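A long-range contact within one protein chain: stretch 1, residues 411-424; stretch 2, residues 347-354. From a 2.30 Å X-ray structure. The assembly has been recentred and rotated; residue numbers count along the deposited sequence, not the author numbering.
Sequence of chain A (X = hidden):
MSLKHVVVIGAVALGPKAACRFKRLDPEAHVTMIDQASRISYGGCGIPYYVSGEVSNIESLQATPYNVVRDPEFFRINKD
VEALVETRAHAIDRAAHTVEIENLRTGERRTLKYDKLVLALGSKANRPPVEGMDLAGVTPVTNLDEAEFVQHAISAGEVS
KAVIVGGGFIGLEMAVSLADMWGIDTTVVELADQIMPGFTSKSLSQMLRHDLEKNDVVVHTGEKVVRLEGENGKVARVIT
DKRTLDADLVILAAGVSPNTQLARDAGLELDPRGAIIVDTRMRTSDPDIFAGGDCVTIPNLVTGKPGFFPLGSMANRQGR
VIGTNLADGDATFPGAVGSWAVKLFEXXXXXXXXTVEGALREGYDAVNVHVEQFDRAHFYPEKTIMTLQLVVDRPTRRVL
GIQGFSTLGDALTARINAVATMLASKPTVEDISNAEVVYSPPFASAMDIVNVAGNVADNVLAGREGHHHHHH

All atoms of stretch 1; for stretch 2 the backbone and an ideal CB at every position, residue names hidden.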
# COMPACT_ATOMS: atom_id res chain seq x y z
N ALA A 411 5.63 -3.22 8.38
CA ALA A 411 5.02 -4.35 7.70
C ALA A 411 3.49 -4.24 7.65
O ALA A 411 2.90 -4.52 6.64
CB ALA A 411 5.47 -5.68 8.33
N LEU A 412 2.86 -3.80 8.74
CA LEU A 412 1.39 -3.59 8.80
C LEU A 412 0.88 -2.42 7.95
O LEU A 412 -0.15 -2.50 7.28
CB LEU A 412 0.99 -3.29 10.24
CG LEU A 412 -0.46 -2.86 10.47
CD1 LEU A 412 -1.39 -4.01 10.08
CD2 LEU A 412 -0.67 -2.42 11.94
N THR A 413 1.60 -1.32 8.07
CA THR A 413 1.40 -0.14 7.27
C THR A 413 1.36 -0.50 5.78
O THR A 413 0.45 -0.08 5.06
CB THR A 413 2.47 0.95 7.65
OG1 THR A 413 1.99 1.65 8.80
CG2 THR A 413 2.69 1.93 6.57
N ALA A 414 2.30 -1.33 5.34
CA ALA A 414 2.33 -1.77 3.95
C ALA A 414 1.07 -2.53 3.51
O ALA A 414 0.70 -2.52 2.33
CB ALA A 414 3.60 -2.62 3.67
N ARG A 415 0.46 -3.22 4.46
CA ARG A 415 -0.70 -4.03 4.19
C ARG A 415 -1.91 -3.09 4.23
O ARG A 415 -2.75 -3.13 3.37
CB ARG A 415 -0.78 -5.12 5.28
CG ARG A 415 -0.48 -6.58 4.89
CD ARG A 415 0.73 -6.89 4.03
NE ARG A 415 1.94 -6.71 4.79
CZ ARG A 415 3.07 -7.39 4.63
NH1 ARG A 415 4.09 -7.07 5.40
NH2 ARG A 415 3.19 -8.37 3.73
N ILE A 416 -2.01 -2.25 5.24
CA ILE A 416 -3.13 -1.29 5.28
C ILE A 416 -3.14 -0.30 4.09
O ILE A 416 -4.20 0.02 3.54
CB ILE A 416 -3.12 -0.49 6.63
CG1 ILE A 416 -3.32 -1.43 7.84
CG2 ILE A 416 -4.17 0.59 6.62
CD1 ILE A 416 -4.54 -2.38 7.77
N ASN A 417 -1.96 0.20 3.71
CA ASN A 417 -1.86 1.14 2.58
C ASN A 417 -2.38 0.55 1.31
O ASN A 417 -3.07 1.22 0.56
CB ASN A 417 -0.41 1.53 2.31
CG ASN A 417 0.05 2.72 3.13
OD1 ASN A 417 -0.73 3.35 3.86
ND2 ASN A 417 1.33 3.07 2.98
N ALA A 418 -2.01 -0.71 1.05
CA ALA A 418 -2.41 -1.39 -0.18
C ALA A 418 -3.90 -1.32 -0.34
O ALA A 418 -4.38 -1.09 -1.45
CB ALA A 418 -1.95 -2.86 -0.19
N VAL A 419 -4.62 -1.57 0.74
CA VAL A 419 -6.06 -1.59 0.68
C VAL A 419 -6.68 -0.18 0.82
O VAL A 419 -7.68 0.13 0.16
CB VAL A 419 -6.62 -2.56 1.75
CG1 VAL A 419 -8.11 -2.51 1.77
CG2 VAL A 419 -6.07 -4.01 1.53
N ALA A 420 -6.08 0.68 1.64
CA ALA A 420 -6.62 2.04 1.90
C ALA A 420 -6.78 2.87 0.63
O ALA A 420 -7.80 3.57 0.43
CB ALA A 420 -5.73 2.79 2.94
N THR A 421 -5.77 2.81 -0.25
CA THR A 421 -5.85 3.53 -1.51
C THR A 421 -6.82 2.90 -2.50
O THR A 421 -7.20 3.53 -3.49
CB THR A 421 -4.48 3.67 -2.16
OG1 THR A 421 -3.94 2.36 -2.47
CG2 THR A 421 -3.53 4.44 -1.23
N MET A 422 -7.25 1.67 -2.22
CA MET A 422 -8.25 1.00 -3.03
C MET A 422 -9.66 1.37 -2.57
O MET A 422 -10.59 1.29 -3.38
CB MET A 422 -8.10 -0.55 -2.98
CG MET A 422 -6.69 -1.19 -3.23
SD MET A 422 -6.55 -3.02 -3.05
CE MET A 422 -7.89 -3.33 -4.15
N LEU A 423 -9.87 1.72 -1.29
CA LEU A 423 -11.27 1.79 -0.74
C LEU A 423 -12.18 2.72 -1.52
O LEU A 423 -13.32 2.36 -1.79
CB LEU A 423 -11.32 2.17 0.73
CG LEU A 423 -10.73 1.11 1.68
CD1 LEU A 423 -10.72 1.62 3.13
CD2 LEU A 423 -11.47 -0.20 1.56
N ALA A 424 -11.68 3.88 -1.92
CA ALA A 424 -12.48 4.86 -2.68
C ALA A 424 -12.97 4.32 -4.02
O ALA A 424 -13.98 4.77 -4.50
CB ALA A 424 -11.69 6.17 -2.91
N UNK A 347 3.40 -2.60 20.13
CA UNK A 347 2.68 -2.79 18.88
C UNK A 347 2.34 -1.49 18.19
O UNK A 347 2.51 -0.42 18.75
CB UNK A 347 1.40 -3.58 19.13
N UNK A 348 1.86 -1.63 16.96
CA UNK A 348 1.30 -0.55 16.17
C UNK A 348 -0.04 -1.01 15.69
O UNK A 348 -0.23 -2.17 15.44
CB UNK A 348 2.21 -0.15 15.00
N UNK A 349 -0.98 -0.09 15.59
CA UNK A 349 -2.28 -0.38 15.04
C UNK A 349 -2.50 0.56 13.85
O UNK A 349 -2.02 1.68 13.86
CB UNK A 349 -3.38 -0.23 16.10
N UNK A 350 -3.25 0.11 12.84
CA UNK A 350 -3.49 0.92 11.65
C UNK A 350 -4.75 0.46 10.95
O UNK A 350 -5.19 -0.64 11.18
CB UNK A 350 -2.30 0.85 10.69
N UNK A 351 -5.35 1.32 10.13
CA UNK A 351 -6.65 1.03 9.48
C UNK A 351 -7.19 2.12 8.53
O UNK A 351 -6.56 3.12 8.29
CB UNK A 351 -7.70 0.78 10.57
N UNK A 352 -8.35 1.88 7.96
CA UNK A 352 -8.98 2.78 7.01
C UNK A 352 -10.39 2.33 6.83
O UNK A 352 -10.65 1.16 6.91
CB UNK A 352 -8.24 2.82 5.67
N UNK A 353 -11.29 3.26 6.58
CA UNK A 353 -12.66 2.93 6.33
C UNK A 353 -13.36 2.57 7.64
O UNK A 353 -12.94 2.97 8.73
CB UNK A 353 -12.76 1.78 5.32
N UNK A 354 -14.41 1.77 7.50
CA UNK A 354 -15.27 1.43 8.63
C UNK A 354 -14.81 0.22 9.40
O UNK A 354 -14.23 -0.72 8.84
CB UNK A 354 -16.70 1.19 8.14

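The helix of stretch 1 runs almost parallel to the strand of stretch 2. The angle between their directions is 2°, and the axes come within 8.1 Å. The helix turns Leu 412, Ile 416 and Leu 423 toward the strand. The surface offered is mostly apolar, and no hydrogen bond crosses the contact.

Position 347 precedes the strand. Its ideal CB has nothing of stretch 1 within 5.5 Å, and its phi/psi of -93/171 is open to most residues. The deposited residue is Gly 347.

At position 348 the strand begins and CA-to-CB points toward the helix. The ideal CB is 4.8 Å from Leu 412 CD2, so the approach is loose. A small or medium side chain would suit, apolar or polar. The deposited residue is Ser 348, with chi1 in m. Its OG takes no hydrogen bond from stretch 1. The closest contact is through the backbone, with Ser 348 O 3.5 Å from Leu 412 CD2.

Position 349 points away. Stretch 1 leaves the choice wide, since the ideal CB is 5.4 Å from Leu 412 CD2. The deposited residue is Ala 349, which meets the helix mainly through its backbone: Ala 349 C is 4.0 Å from Leu 412 CD2.

Position 350 points toward the helix again. Its ideal CB is 3.8 Å from Ile 416 CG1 and 3.9 Å from Leu 412 CD2. With neighbours this near, a small residue such as alanine, serine or cysteine fits most readily. The deposited residue is Ser 350. Its CB packs 3.8 Å from Leu 412 CD2. With chi1 in t, its OG lies 3.7 Å from Ile 416 CG2, a van der Waals contact. The hydroxyl finds its hydrogen bond elsewhere in the structure.

At position 351 the ideal CB points away, 5.3 Å from Ile 416 CD1. The helix would tolerate a side chain here. The backbone is fully extended, at -179/-179, a conformation glycine adopts easily. The deposited residue is Gly 351, whose N is 3.8 Å from Ile 416 CG2.

Position 352 faces the helix where the backbones come close. The ideal CB is 3.7 Å from Ala 420 CB and 3.8 Å from Leu 423 CD1. A small apolar side chain is the natural choice. The deposited residue is Ala 352. Its CB packs 3.7 Å from Ala 420 CB and also 3.7 Å from Leu 423 CD1.

Position 353 gives the clearest answer. Its phi is +75°, which by itself favours glycine. An ideal CB would also clash with Leu 423 CD1, at 3.0 Å. The deposited residue is Gly 353, and its N lies 3.9 Å from Leu 423 CD1.

Position 354 follows the strand and points sideways. Stretch 1 offers nothing within 5.5 Å of its ideal CB, so many residues would serve. The deposited residue is Leu 354, which makes no contact with the helix.

Stretch 2 (347-354) GSASGAGL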
# COMPACT_ATOMS: atom_id res chain seq x y z
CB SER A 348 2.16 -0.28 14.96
OG SER A 348 3.34 0.38 15.36
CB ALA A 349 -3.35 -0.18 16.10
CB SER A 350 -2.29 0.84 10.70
OG SER A 350 -2.45 1.78 9.67
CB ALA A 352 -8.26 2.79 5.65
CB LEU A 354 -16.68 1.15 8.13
CG LEU A 354 -17.29 2.23 7.26
CD1 LEU A 354 -18.63 1.76 6.72
CD2 LEU A 354 -17.41 3.51 8.06
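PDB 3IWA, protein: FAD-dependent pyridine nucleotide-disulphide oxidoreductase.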